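Local coordinates for nucleoplasmin-like protein (Drosophila melanogaster, PDB 1NLQ), which binds core histones and acts as a histone chaperone in the ATP-facilitated assembly of approximately regularly spaced nucleosomal arrays, at the interface of chains A and B. Residues are numbered along the deposited sequence; one frame, centred on the assembly and turned at random. Chains: chain A/B, Nucleoplasmin-like protein.

Contact 1: the interface of chains A and B. Residues chain A 39, 41, 69-70, 73; chain B 48, 66, 71-72.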
# COMPACT_ATOMS: atom_id res chain seq x y z
N LEU A 39 12.86 -0.82 -7.30
CA LEU A 39 14.27 -1.11 -7.51
C LEU A 39 14.44 -2.18 -8.60
O LEU A 39 13.81 -3.23 -8.55
CB LEU A 39 14.91 -1.59 -6.21
CG LEU A 39 16.42 -1.86 -6.25
CD1 LEU A 39 17.17 -0.56 -6.46
CD2 LEU A 39 16.85 -2.52 -4.94
N ALA A 41 15.82 -5.22 -10.97
CA ALA A 41 16.33 -6.55 -10.67
C ALA A 41 17.86 -6.64 -10.67
O ALA A 41 18.43 -7.45 -9.95
CB ALA A 41 15.76 -7.56 -11.68
N ALA A 69 18.10 -4.26 -2.38
CA ALA A 69 17.87 -5.63 -2.80
C ALA A 69 18.07 -6.55 -1.60
O ALA A 69 19.11 -6.50 -0.94
CB ALA A 69 18.83 -6.00 -3.92
N GLY A 70 17.08 -7.39 -1.32
CA GLY A 70 17.17 -8.29 -0.18
C GLY A 70 16.34 -7.82 1.00
O GLY A 70 16.02 -8.61 1.89
N ARG A 73 12.20 -3.96 -1.91
CA ARG A 73 12.17 -3.93 -3.37
C ARG A 73 11.41 -2.72 -3.91
O ARG A 73 11.68 -2.26 -5.02
CB ARG A 73 11.52 -5.23 -3.88
CG ARG A 73 11.36 -5.36 -5.40
CD ARG A 73 12.67 -5.21 -6.14
NE ARG A 73 13.72 -6.08 -5.63
CZ ARG A 73 14.97 -6.09 -6.10
NH1 ARG A 73 15.32 -5.28 -7.09
NH2 ARG A 73 15.87 -6.90 -5.55
N PHE B 48 14.11 -13.86 -10.38
CA PHE B 48 13.51 -12.55 -10.61
C PHE B 48 12.51 -12.62 -11.76
O PHE B 48 12.80 -13.17 -12.82
CB PHE B 48 14.58 -11.49 -10.96
CG PHE B 48 15.19 -10.83 -9.77
CD1 PHE B 48 16.53 -11.03 -9.46
CD2 PHE B 48 14.44 -9.99 -8.95
CE1 PHE B 48 17.11 -10.41 -8.35
CE2 PHE B 48 15.01 -9.37 -7.84
CZ PHE B 48 16.34 -9.58 -7.55
N VAL B 66 8.81 -5.93 -10.30
CA VAL B 66 10.00 -6.75 -10.12
C VAL B 66 9.62 -7.62 -8.93
O VAL B 66 9.42 -7.12 -7.82
CB VAL B 66 11.25 -5.91 -9.80
CG1 VAL B 66 12.43 -6.83 -9.52
CG2 VAL B 66 11.59 -5.01 -10.98
N GLU B 71 11.33 -12.73 -1.54
CA GLU B 71 11.60 -11.32 -1.28
C GLU B 71 10.37 -10.46 -1.53
O GLU B 71 9.89 -9.76 -0.63
CB GLU B 71 12.75 -10.83 -2.17
CG GLU B 71 13.06 -9.35 -1.97
CD GLU B 71 13.69 -8.70 -3.19
OE1 GLU B 71 14.93 -8.52 -3.22
OE2 GLU B 71 12.94 -8.37 -4.13
N THR B 72 9.86 -10.52 -2.75
CA THR B 72 8.71 -9.71 -3.13
C THR B 72 7.66 -10.57 -3.84
O THR B 72 7.89 -11.04 -4.94
CB THR B 72 9.18 -8.57 -4.04
OG1 THR B 72 10.31 -7.93 -3.42
CG2 THR B 72 8.08 -7.54 -4.23
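A:Arg73 reaches across to the carboxylate of B:Glu71 and holds it side-on, one nitrogen to each oxygen. A:Arg73 CB lies near B:Thr72 CB, and A:Arg73 CG passes B:Thr72 OG1 at 3.4 Å. CG is anti to the backbone N (chi1 178°), and bends at chi2 and chi3 bring the guanidinium round beside the B:Glu71 carboxylate, crossing that side chain at about a right angle. A:Arg73 CD packs on the methyl CG1 of B:Val66 at 3.7 Å. A:Arg73 NE donates to B:Glu71 OE2 at 2.8 Å, and this pair is also a salt bridge. It meets the oxygen on the syn side but tilted out of the carboxylate plane. A:Arg73 CZ lies 3.7 Å from B:Phe48 CE2, which sits over one guanidinium face. The ring stands steeply to that face, with the planes 76° apart. A:Arg73 NH2 donates to the syn lone pair of B:Glu71 OE1 at 3.0 Å, nearly straight (172° at H). A:Arg73 NH1 turns back to its own chain and bonds A:Leu39 O at 2.9 Å, from above the carbonyl plane. Together with the two bonds to B:Glu71, this probably fixes the guanidinium's rotation.

A:Gly70 N also reaches B:Glu71 OE1 at 3.1 Å, on the anti side and tilted out of the carboxylate plane. B:Thr72 OG1 bonds OE2. Each carboxylate oxygen thus accepts at least two bonds. A methionine in place of A:Arg73 would probably leave the B:Glu71 carboxylate without its opposite charge and A:Leu39 O without this donor. The methyl CB of A:Ala41 sits over one face of the B:Phe48 ring, toward its rim. A:Arg73 and B:Glu71 lie in the same loop of their respective subunits, between strands 60-68 and 74-75.

Contact 2: the interface of chains A and B. Residues chain A 35, 102; chain B 77-79.
This is a polar patch of the interface between two subunits of the nucleoplasmin pentamer, and it helps join neighbours in the ring. The two chains are copies of one protein, but they meet with different surfaces, as expected of a ring. Chain A offers side chains from two strands, A:Lys35 from strand 31-39 and A:His102 from strand 97-104. Chain B offers the loop residues B:Pro77 and B:Asp78, just ahead of strand 79-82, which B:Val79 begins.

The side chains of A:Lys35 and B:Asp78 cross at a slant. A:Lys35 CB meets the carbonyl O of B:Pro77 at 3.3 Å. After a bend at chi2 (-67°), the rest of the chain runs out past the carbonyl of B:Asp78. The amine A:Lys35 NZ forms a salt bridge with B:Asp78 OD2 at 2.8 Å. It comes from above the carboxylate plane, 38° out of it. The carboxylate is brought to the lysine by chi1 of -167°, which sets CG anti to the backbone N.

B:Asp78 is therefore read twice, by its side chain and by its backbone. Its backbone is in a left-handed conformation, with phi and psi both positive. The other carboxylate oxygen, B:Asp78 OD1, stays 5.0 Å from A:His102 NE2. The imidazole meets the main chain instead, edge first: A:His102 NE2 donates a nearly straight bond to B:Asp78 O at 2.8 Å, with that oxygen in the ring plane.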
# COMPACT_ATOMS: atom_id res chain seq x y z
N LYS A 35 3.05 7.01 -7.36
CA LYS A 35 2.47 5.80 -6.78
C LYS A 35 3.44 4.74 -6.34
O LYS A 35 3.22 4.10 -5.31
CB LYS A 35 1.49 5.18 -7.79
CG LYS A 35 0.26 6.01 -8.08
CD LYS A 35 -0.62 6.10 -6.84
CE LYS A 35 -1.99 6.68 -7.15
NZ LYS A 35 -2.88 6.61 -5.95
N HIS A 102 0.93 9.12 -11.79
CA HIS A 102 -0.09 9.75 -12.62
C HIS A 102 0.35 11.16 -12.93
O HIS A 102 0.70 11.91 -12.02
CB HIS A 102 -1.42 9.83 -11.87
CG HIS A 102 -2.02 8.50 -11.55
ND1 HIS A 102 -3.31 8.16 -11.89
CD2 HIS A 102 -1.51 7.42 -10.91
CE1 HIS A 102 -3.57 6.93 -11.48
NE2 HIS A 102 -2.49 6.46 -10.88
N PRO B 77 0.99 -1.26 -8.29
CA PRO B 77 1.31 -0.06 -9.07
C PRO B 77 0.28 1.07 -9.00
O PRO B 77 0.65 2.25 -8.94
CB PRO B 77 1.45 -0.60 -10.50
CG PRO B 77 1.80 -2.06 -10.30
CD PRO B 77 0.89 -2.44 -9.16
N ASP B 78 -1.00 0.71 -9.00
CA ASP B 78 -2.09 1.67 -8.97
C ASP B 78 -1.86 2.77 -10.02
O ASP B 78 -1.95 3.97 -9.73
CB ASP B 78 -2.25 2.29 -7.57
CG ASP B 78 -3.56 3.06 -7.41
OD1 ASP B 78 -4.52 2.80 -8.16
OD2 ASP B 78 -3.63 3.92 -6.51
N VAL B 79 -1.56 2.34 -11.24
CA VAL B 79 -1.34 3.24 -12.37
C VAL B 79 -2.45 3.03 -13.40
O VAL B 79 -3.14 2.02 -13.35
CB VAL B 79 0.03 2.98 -13.06
CG1 VAL B 79 1.16 3.33 -12.12
CG2 VAL B 79 0.13 1.52 -13.49

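Contact 1 and contact 2 are two patches of the same A-B interface, their C-alpha centres about 18 Å apart. On chain A, strand 31-39 ties them together: it supplies a residue to each. On chain B, the short strand 74-75 lies in sequence between the segments used, 71-72 and 77-79. Both patches pair a basic side chain of chain A with an acidic one of chain B. Holding the subunits at two separated places probably limits rocking of one against the next. Repeated around the ring, the same pairings would help close the pentamer, two of which make the decamer.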